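Uncharacterized protein (Chaetomium thermophilum, PDB 3LPZ) probably takes part in tail-anchored membrane protein biogenesis as Get4, an alpha-solenoid component of the Get pathway that binds Get5. Local coordinates at residues 165-170 with 202-207; 188-193 with 211-216; 150-155 with 171-176. One frame throughout, in Å; residues are numbered along the deposited sequence.

Contact 1: residues 165-170 with 202-207; sequences ESPEVL and NVRAAN
R204 sends CG away from its backbone N (chi1 -163°) and then bends at chi2 and chi3, which brings its guanidinium to P167, whose CG faces helix 203-220. The setting is an alpha-solenoid, in which neighbouring helices pack side by side, and here the early part of helix 166-179 meets the start of helix 203-220, with helix 186-199 lying between them in the chain. The approach is close: the CA atoms of P167 and A205 are 5.6 Å apart, the side chain of A205 being no more than a methyl. The proline CG presses on that methyl, P167 CG to A205 CB being 3.5 Å, slightly tighter than ordinary van der Waals contact. P167 CB also lies 3.6 Å from A205 O, so the ring packs on backbone as well as on side chain. At the more exposed margin the R204 side chain crosses the proline at about a right angle and brings NH2 within 3.6 Å of P167 CG. That guanidinium contact is less certain than the methyl contact, because R204 was modelled in two conformations. Y197 of helix 186-199 touches A205 as well as S166 and L170, packing against both helices of the contact. Helix 203-220 is capped by N202: A205 N donates to N202 OD1 over 3.1 Å, approaching from above the carbonyl plane of the amide, with an N-H...O angle of 158°.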
loop_
_atom_site.group_PDB
_atom_site.type_symbol
_atom_site.label_atom_id
_atom_site.label_comp_id
_atom_site.label_asym_id
_atom_site.label_seq_id
_atom_site.Cartn_x
_atom_site.Cartn_y
_atom_site.Cartn_z
ATOM N N GLU A 165 -10.650 -4.761 -1.969
ATOM C CA GLU A 165 -10.108 -6.088 -1.648
ATOM C C GLU A 165 -8.808 -6.011 -0.854
ATOM O O GLU A 165 -8.320 -7.046 -0.339
ATOM C CB GLU A 165 -9.779 -6.880 -2.905
ATOM C CG GLU A 165 -10.693 -6.658 -4.057
ATOM C CD GLU A 165 -11.639 -7.769 -4.209
ATOM O OE1 GLU A 165 -12.587 -7.835 -3.392
ATOM O OE2 GLU A 165 -11.434 -8.577 -5.154
ATOM N N SER A 166 -8.210 -4.823 -0.804
ATOM C CA SER A 166 -6.884 -4.693 -0.178
ATOM C C SER A 166 -6.856 -4.868 1.346
ATOM O O SER A 166 -5.933 -5.482 1.844
ATOM C CB SER A 166 -6.165 -3.397 -0.590
ATOM O OG SER A 166 -6.054 -3.313 -1.990
ATOM N N PRO A 167 -7.863 -4.353 2.089
ATOM C CA PRO A 167 -7.771 -4.461 3.562
ATOM C C PRO A 167 -7.723 -5.892 4.091
ATOM O O PRO A 167 -7.008 -6.153 5.083
ATOM C CB PRO A 167 -9.023 -3.719 4.066
ATOM C CG PRO A 167 -9.348 -2.713 2.951
ATOM C CD PRO A 167 -8.969 -3.453 1.668
ATOM N N GLU A 168 -8.431 -6.813 3.433
ATOM C CA GLU A 168 -8.389 -8.196 3.872
ATOM C C GLU A 168 -7.013 -8.791 3.584
ATOM O O GLU A 168 -6.471 -9.513 4.419
ATOM C CB GLU A 168 -9.492 -9.056 3.253
ATOM C CG GLU A 168 -9.251 -10.552 3.430
ATOM C CD GLU A 168 -10.467 -11.393 3.142
ATOM O OE1 GLU A 168 -11.497 -10.854 2.676
ATOM O OE2 GLU A 168 -10.384 -12.610 3.393
ATOM N N VAL A 169 -6.434 -8.462 2.426
ATOM C CA VAL A 169 -5.080 -8.967 2.112
ATOM C C VAL A 169 -4.074 -8.443 3.158
ATOM O O VAL A 169 -3.232 -9.186 3.687
ATOM C CB VAL A 169 -4.643 -8.584 0.670
ATOM C CG1 VAL A 169 -3.178 -8.935 0.436
ATOM C CG2 VAL A 169 -5.550 -9.269 -0.382
ATOM N N LEU A 170 -4.173 -7.160 3.471
ATOM C CA LEU A 170 -3.248 -6.546 4.420
ATOM C C LEU A 170 -3.398 -7.129 5.830
ATOM O O LEU A 170 -2.413 -7.424 6.482
ATOM C CB LEU A 170 -3.413 -5.014 4.440
ATOM C CG LEU A 170 -2.482 -4.224 5.371
ATOM C CD1 LEU A 170 -0.976 -4.454 4.983
ATOM C CD2 LEU A 170 -2.830 -2.732 5.354
ATOM N N ASN A 202 -9.674 6.374 5.366
ATOM C CA ASN A 202 -10.463 5.284 4.864
ATOM C C ASN A 202 -10.940 4.425 6.047
ATOM O O ASN A 202 -10.358 3.402 6.358
ATOM C CB ASN A 202 -9.630 4.444 3.889
ATOM C CG ASN A 202 -10.496 3.508 3.041
ATOM O OD1 ASN A 202 -11.643 3.244 3.381
ATOM N ND2 ASN A 202 -9.930 2.989 1.944
ATOM N N VAL A 203 -11.976 4.903 6.722
ATOM C CA VAL A 203 -12.537 4.256 7.883
ATOM C C VAL A 203 -13.091 2.888 7.530
ATOM O O VAL A 203 -12.934 1.959 8.287
ATOM C CB VAL A 203 -13.617 5.162 8.564
ATOM C CG1 VAL A 203 -14.174 4.492 9.842
ATOM C CG2 VAL A 203 -12.971 6.486 8.949
ATOM N N ARG A 204 -13.756 2.782 6.384
ATOM C CA ARG A 204 -14.316 1.524 5.909
ATOM C C ARG A 204 -13.239 0.442 5.891
ATOM O O ARG A 204 -13.437 -0.664 6.394
ATOM C CB ARG A 204 -14.867 1.691 4.490
ATOM C CG ARG A 204 -15.815 0.579 4.072
ATOM C CD ARG A 204 -15.474 0.005 2.689
ATOM N NE ARG A 204 -14.761 -1.271 2.808
ATOM C CZ ARG A 204 -13.501 -1.477 2.427
ATOM N NH1 ARG A 204 -12.808 -0.497 1.872
ATOM N NH2 ARG A 204 -12.956 -2.676 2.579
ATOM N N ALA A 205 -12.103 0.780 5.288
ATOM C CA ALA A 205 -10.987 -0.149 5.180
ATOM C C ALA A 205 -10.416 -0.497 6.569
ATOM O O ALA A 205 -10.114 -1.649 6.849
ATOM C CB ALA A 205 -9.890 0.456 4.297
ATOM N N ALA A 206 -10.282 0.511 7.431
ATOM C CA ALA A 206 -9.768 0.310 8.791
ATOM C C ALA A 206 -10.648 -0.723 9.508
ATOM O O ALA A 206 -10.142 -1.654 10.161
ATOM C CB ALA A 206 -9.774 1.617 9.561
ATOM N N ASN A 207 -11.965 -0.551 9.364
ATOM C CA ASN A 207 -12.945 -1.487 9.931
ATOM C C ASN A 207 -12.788 -2.888 9.406
ATOM O O ASN A 207 -12.795 -3.855 10.185
ATOM C CB ASN A 207 -14.383 -1.020 9.700
ATOM C CG ASN A 207 -14.750 0.191 10.544
ATOM O OD1 ASN A 207 -14.140 0.456 11.577
ATOM N ND2 ASN A 207 -15.789 0.930 10.108
#

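Contact 2: residues 188-193 with 211-216; sequences LYCARA and RIFTSA
F213 and C190 face each other across the interface between helices 203-220 and 186-199, the phenylalanine reaching out so that one face of its ring receives the cysteine. A chi1 of -178° swings the ring out opposite its own backbone N and across to helix 186-199. C190 CB hangs over that face, 3.8 Å from the ring centroid of F213 and 22° off the ring normal, a CH-pi contact displaced toward the CD1-CE1 side, where C190 CB comes within 3.6 Å of F213 CD1. The sulfur stands farther out: C190 SG is 4.5 Å from the F213 centroid and approaches obliquely, a Cys sulfur-aromatic contact in which the methylene, more than the sulfur, covers the ring. Farther along the same face, F213 CZ lies 3.6 Å from C190 N, so the ring also rests against the backbone of the opposing helix. Helices 186-199 and 203-220 follow each other in the alpha-solenoid, and here the ring of the second lies against both the side chain and the main chain of C190 on the first. Y189 extends the same surface through its CB, which meets F213 CE2 at 3.8 Å, neither squarely over the face nor at the edge. Its own ring leads away from F213, meeting W177 and ending in a hydrogen bond from OH to D181 OD2. Y175 of helix 166-179 meets F213 edge-to-face, while L245 of helix 243-256 touches both C190 and T214. Within helix 203-220, S215 N and S215 OG grip R211 O from opposite faces of its carbonyl plane, the hydroxyl OG of S215 at 2.9 Å from R211 O.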
loop_
_atom_site.group_PDB
_atom_site.type_symbol
_atom_site.label_atom_id
_atom_site.label_comp_id
_atom_site.label_asym_id
_atom_site.label_seq_id
_atom_site.Cartn_x
_atom_site.Cartn_y
_atom_site.Cartn_z
ATOM N N LEU A 188 0.004 -4.926 18.053
ATOM C CA LEU A 188 0.980 -4.211 17.216
ATOM C C LEU A 188 0.768 -4.508 15.729
ATOM O O LEU A 188 0.871 -3.625 14.895
ATOM C CB LEU A 188 2.414 -4.558 17.622
ATOM C CG LEU A 188 3.073 -3.835 18.815
ATOM C CD1 LEU A 188 2.124 -3.382 19.907
ATOM C CD2 LEU A 188 4.277 -4.667 19.360
ATOM N N TYR A 189 0.479 -5.756 15.404
ATOM C CA TYR A 189 0.243 -6.138 14.022
ATOM C C TYR A 189 -1.126 -5.715 13.578
ATOM O O TYR A 189 -1.303 -5.283 12.431
ATOM C CB TYR A 189 0.480 -7.637 13.815
ATOM C CG TYR A 189 1.956 -7.969 13.976
ATOM C CD1 TYR A 189 2.852 -7.785 12.915
ATOM C CD2 TYR A 189 2.472 -8.380 15.214
ATOM C CE1 TYR A 189 4.223 -8.055 13.073
ATOM C CE2 TYR A 189 3.831 -8.654 15.372
ATOM C CZ TYR A 189 4.694 -8.485 14.302
ATOM O OH TYR A 189 6.029 -8.735 14.461
ATOM N N CYS A 190 -2.090 -5.764 14.491
ATOM C CA CYS A 190 -3.410 -5.250 14.167
ATOM C C CYS A 190 -3.323 -3.756 13.808
ATOM O O CYS A 190 -3.920 -3.328 12.805
ATOM C CB CYS A 190 -4.397 -5.503 15.325
ATOM S SG CYS A 190 -6.088 -5.118 14.883
ATOM N N ALA A 191 -2.544 -2.996 14.595
ATOM C CA ALA A 191 -2.374 -1.563 14.385
ATOM C C ALA A 191 -1.741 -1.251 13.038
ATOM O O ALA A 191 -2.132 -0.298 12.419
ATOM C CB ALA A 191 -1.592 -0.910 15.517
ATOM N N ARG A 192 -0.790 -2.073 12.583
ATOM C CA ARG A 192 -0.198 -1.917 11.238
ATOM C C ARG A 192 -1.204 -2.084 10.097
ATOM O O ARG A 192 -0.962 -1.578 8.994
ATOM C CB ARG A 192 1.001 -2.862 11.038
ATOM C CG ARG A 192 2.164 -2.580 12.018
ATOM C CD ARG A 192 3.413 -3.438 11.677
ATOM N NE ARG A 192 4.106 -2.944 10.483
ATOM C CZ ARG A 192 4.900 -1.872 10.458
ATOM N NH1 ARG A 192 5.130 -1.148 11.564
ATOM N NH2 ARG A 192 5.492 -1.519 9.322
ATOM N N ALA A 193 -2.305 -2.803 10.340
ATOM C CA ALA A 193 -3.368 -2.970 9.319
ATOM C C ALA A 193 -4.475 -1.962 9.468
ATOM O O ALA A 193 -5.199 -1.735 8.497
ATOM C CB ALA A 193 -3.998 -4.360 9.398
ATOM N N ARG A 211 -11.687 -6.251 11.451
ATOM C CA ARG A 211 -12.549 -7.424 11.545
ATOM C C ARG A 211 -11.804 -8.677 11.061
ATOM O O ARG A 211 -11.834 -9.717 11.717
ATOM C CB ARG A 211 -13.841 -7.194 10.757
ATOM C CG ARG A 211 -14.706 -6.089 11.396
ATOM C CD ARG A 211 -16.106 -6.075 10.817
ATOM N NE ARG A 211 -16.186 -5.345 9.568
ATOM C CZ ARG A 211 -16.765 -4.147 9.443
ATOM N NH1 ARG A 211 -17.313 -3.531 10.497
ATOM N NH2 ARG A 211 -16.808 -3.564 8.260
ATOM N N ILE A 212 -11.121 -8.575 9.934
ATOM C CA ILE A 212 -10.350 -9.726 9.420
ATOM C C ILE A 212 -9.263 -10.175 10.391
ATOM O O ILE A 212 -9.125 -11.395 10.667
ATOM C CB ILE A 212 -9.763 -9.454 8.011
ATOM C CG1 ILE A 212 -10.889 -9.238 6.965
ATOM C CG2 ILE A 212 -8.768 -10.556 7.573
ATOM C CD1 ILE A 212 -11.814 -10.481 6.651
ATOM N N PHE A 213 -8.490 -9.228 10.917
ATOM C CA PHE A 213 -7.357 -9.603 11.771
ATOM C C PHE A 213 -7.895 -10.282 13.054
ATOM O O PHE A 213 -7.402 -11.343 13.469
ATOM C CB PHE A 213 -6.521 -8.365 12.146
ATOM C CG PHE A 213 -5.318 -8.678 12.969
ATOM C CD1 PHE A 213 -5.416 -8.823 14.359
ATOM C CD2 PHE A 213 -4.060 -8.831 12.356
ATOM C CE1 PHE A 213 -4.267 -9.124 15.140
ATOM C CE2 PHE A 213 -2.926 -9.128 13.114
ATOM C CZ PHE A 213 -3.025 -9.284 14.510
ATOM N N THR A 214 -8.869 -9.640 13.696
ATOM C CA THR A 214 -9.427 -10.201 14.918
ATOM C C THR A 214 -10.193 -11.516 14.705
ATOM O O THR A 214 -10.165 -12.354 15.588
ATOM C CB THR A 214 -10.255 -9.179 15.735
ATOM O OG1 THR A 214 -11.383 -8.715 14.966
ATOM C CG2 THR A 214 -9.351 -8.002 16.158
ATOM N N SER A 215 -10.855 -11.700 13.552
ATOM C CA SER A 215 -11.459 -13.017 13.259
ATOM C C SER A 215 -10.378 -14.079 13.142
ATOM O O SER A 215 -10.579 -15.184 13.603
ATOM C CB SER A 215 -12.275 -13.021 11.964
ATOM O OG SER A 215 -13.335 -12.124 12.151
ATOM N N ALA A 216 -9.246 -13.729 12.521
ATOM C CA ALA A 216 -8.139 -14.674 12.354
ATOM C C ALA A 216 -7.580 -15.055 13.730
ATOM O O ALA A 216 -7.331 -16.240 14.020
ATOM C CB ALA A 216 -7.018 -14.067 11.431
#

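Contact 3: residues 150-155 with 171-176; sequences GEFEAA and ARMEYE
A Met-aromatic contact between successive helices of the alpha-solenoid, 152-159 and 166-179, joins F152 to M173 where the two run roughly antiparallel. F152 sits one residue beyond the N-cap position E151, just after the Schellman turn at G150 that ends the preceding helix, so its ring projects from the very start of its own helix. M173 CG settles over the centre of one ring face, 3.6 Å from the F152 centroid and 14° off the ring normal. This CH-pi placement uses a methylene, while the sulfur is held to the side: M173 SD is 4.3 Å from the F152 centroid and oblique to it. The torsions account for the division of labour, since CG is anti to the backbone N (chi1 -177°) and points at the ring, whereas bends at chi2 and chi3 turn SD and CE back along F152 CB and the backbone, with M173 SD 3.7 Å from F152 O. The two side chains therefore slide past one another in opposite directions. Beyond the methionine, E176 CB makes a looser, oblique contact with F152 CZ at 4.4 Å, and its carboxylate leads away. W177 meets the F152 ring edge-to-face, and V147 of helix 136-148 packs on both M173 and A155. Replacing F152 by an alanine would take away the flat surface under M173 CG, and is likely to leave a gap beside W177 and the methionine chain less firmly held. One turn farther along helix 152-159, the methyl of A155 closes on the sulfur, A155 CB standing 3.9 Å from M173 SD.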
loop_
_atom_site.group_PDB
_atom_site.type_symbol
_atom_site.label_atom_id
_atom_site.label_comp_id
_atom_site.label_asym_id
_atom_site.label_seq_id
_atom_site.Cartn_x
_atom_site.Cartn_y
_atom_site.Cartn_z
ATOM N N GLY A 150 6.785 -12.549 0.290
ATOM C CA GLY A 150 7.272 -12.253 1.651
ATOM C C GLY A 150 7.892 -10.876 1.840
ATOM O O GLY A 150 8.636 -10.652 2.785
ATOM N N GLU A 151 7.581 -9.934 0.962
ATOM C CA GLU A 151 8.027 -8.544 1.135
ATOM C C GLU A 151 6.948 -7.710 1.830
ATOM O O GLU A 151 6.268 -6.880 1.195
ATOM C CB GLU A 151 8.362 -7.924 -0.224
ATOM C CG GLU A 151 9.554 -8.615 -0.971
ATOM C CD GLU A 151 10.908 -8.410 -0.292
ATOM O OE1 GLU A 151 11.075 -7.435 0.472
ATOM O OE2 GLU A 151 11.819 -9.230 -0.520
ATOM N N PHE A 152 6.826 -7.907 3.138
ATOM C CA PHE A 152 5.663 -7.414 3.871
ATOM C C PHE A 152 5.692 -5.872 3.995
ATOM O O PHE A 152 4.664 -5.207 3.840
ATOM C CB PHE A 152 5.576 -8.109 5.249
ATOM C CG PHE A 152 5.111 -9.564 5.205
ATOM C CD1 PHE A 152 4.849 -10.226 3.996
ATOM C CD2 PHE A 152 4.951 -10.281 6.395
ATOM C CE1 PHE A 152 4.404 -11.562 3.968
ATOM C CE2 PHE A 152 4.510 -11.659 6.387
ATOM C CZ PHE A 152 4.245 -12.287 5.170
ATOM N N GLU A 153 6.878 -5.312 4.269
ATOM C CA GLU A 153 7.037 -3.858 4.404
ATOM C C GLU A 153 6.670 -3.117 3.111
ATOM O O GLU A 153 5.954 -2.084 3.131
ATOM C CB GLU A 153 8.478 -3.530 4.813
ATOM C CG GLU A 153 8.692 -2.143 5.361
ATOM C CD GLU A 153 9.844 -2.095 6.353
ATOM O OE1 GLU A 153 11.016 -2.048 5.915
ATOM O OE2 GLU A 153 9.573 -2.105 7.572
ATOM N N ALA A 154 7.163 -3.639 1.999
ATOM C CA ALA A 154 6.842 -3.103 0.688
ATOM C C ALA A 154 5.326 -3.285 0.379
ATOM O O ALA A 154 4.682 -2.367 -0.151
ATOM C CB ALA A 154 7.731 -3.766 -0.376
ATOM N N ALA A 155 4.749 -4.431 0.743
ATOM C CA ALA A 155 3.324 -4.665 0.497
ATOM C C ALA A 155 2.455 -3.629 1.218
ATOM O O ALA A 155 1.479 -3.159 0.645
ATOM C CB ALA A 155 2.906 -6.087 0.904
ATOM N N ALA A 171 -4.632 -7.267 6.300
ATOM C CA ALA A 171 -4.885 -7.809 7.638
ATOM C C ALA A 171 -4.378 -9.271 7.766
ATOM O O ALA A 171 -3.774 -9.640 8.786
ATOM C CB ALA A 171 -6.389 -7.717 7.960
ATOM N N ARG A 172 -4.606 -10.078 6.733
ATOM C CA ARG A 172 -4.100 -11.479 6.719
ATOM C C ARG A 172 -2.584 -11.557 6.640
ATOM O O ARG A 172 -1.965 -12.434 7.263
ATOM C CB ARG A 172 -4.721 -12.282 5.571
ATOM C CG ARG A 172 -6.177 -12.615 5.831
ATOM C CD ARG A 172 -6.769 -13.595 4.785
ATOM N NE ARG A 172 -8.237 -13.596 4.846
ATOM C CZ ARG A 172 -8.956 -14.171 5.815
ATOM N NH1 ARG A 172 -8.355 -14.787 6.831
ATOM N NH2 ARG A 172 -10.284 -14.123 5.779
ATOM N N MET A 173 -1.982 -10.619 5.920
ATOM C CA MET A 173 -0.521 -10.492 5.899
ATOM C C MET A 173 0.009 -10.098 7.287
ATOM O O MET A 173 0.959 -10.696 7.782
ATOM C CB MET A 173 -0.067 -9.490 4.832
ATOM C CG MET A 173 1.473 -9.353 4.697
ATOM S SD MET A 173 1.996 -7.659 4.314
ATOM C CE MET A 173 1.882 -7.001 5.979
ATOM N N GLU A 174 -0.600 -9.097 7.907
ATOM C CA GLU A 174 -0.216 -8.723 9.271
ATOM C C GLU A 174 -0.407 -9.885 10.240
ATOM O O GLU A 174 0.402 -10.062 11.145
ATOM C CB GLU A 174 -0.945 -7.470 9.793
ATOM C CG GLU A 174 -0.756 -6.133 8.995
ATOM C CD GLU A 174 0.658 -5.596 8.932
ATOM O OE1 GLU A 174 1.551 -6.060 9.681
ATOM O OE2 GLU A 174 0.887 -4.692 8.107
ATOM N N TYR A 175 -1.480 -10.657 10.081
ATOM C CA TYR A 175 -1.668 -11.826 10.927
ATOM C C TYR A 175 -0.551 -12.872 10.701
ATOM O O TYR A 175 -0.038 -13.439 11.669
ATOM C CB TYR A 175 -3.051 -12.499 10.739
ATOM C CG TYR A 175 -3.295 -13.451 11.875
ATOM C CD1 TYR A 175 -3.673 -12.961 13.118
ATOM C CD2 TYR A 175 -3.083 -14.818 11.740
ATOM C CE1 TYR A 175 -3.867 -13.782 14.194
ATOM C CE2 TYR A 175 -3.281 -15.685 12.849
ATOM C CZ TYR A 175 -3.661 -15.133 14.073
ATOM O OH TYR A 175 -3.869 -15.915 15.186
ATOM N N GLU A 176 -0.186 -13.137 9.445
ATOM C CA GLU A 176 0.943 -14.064 9.153
ATOM C C GLU A 176 2.241 -13.572 9.779
ATOM O O GLU A 176 3.042 -14.359 10.326
ATOM C CB GLU A 176 1.148 -14.280 7.642
ATOM C CG GLU A 176 0.053 -15.112 6.978
ATOM C CD GLU A 176 -0.119 -16.509 7.609
ATOM O OE1 GLU A 176 0.889 -17.239 7.778
ATOM O OE2 GLU A 176 -1.265 -16.871 7.946
#

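Overall arrangement
Contacts 1 and 3 share helix 166-179, and contacts 1 and 2 share helix 203-220, so the three tie four successive helices of the solenoid together. Contacts 1 and 2 are mostly buried, although contact 1 has an exposed arginine margin; contact 3 is partly buried and ends at an exposed glutamate. The chemistry shifts accordingly: proline against alanine for close approach in contact 1, and in contacts 2 and 3 an aromatic face covered by a methylene with its sulfur set aside. Contacts 2 and 3 also touch directly, Y189 O packing on E174 CB, while L170 and E168 of contact 1 pack on A193 and I212 of contact 2.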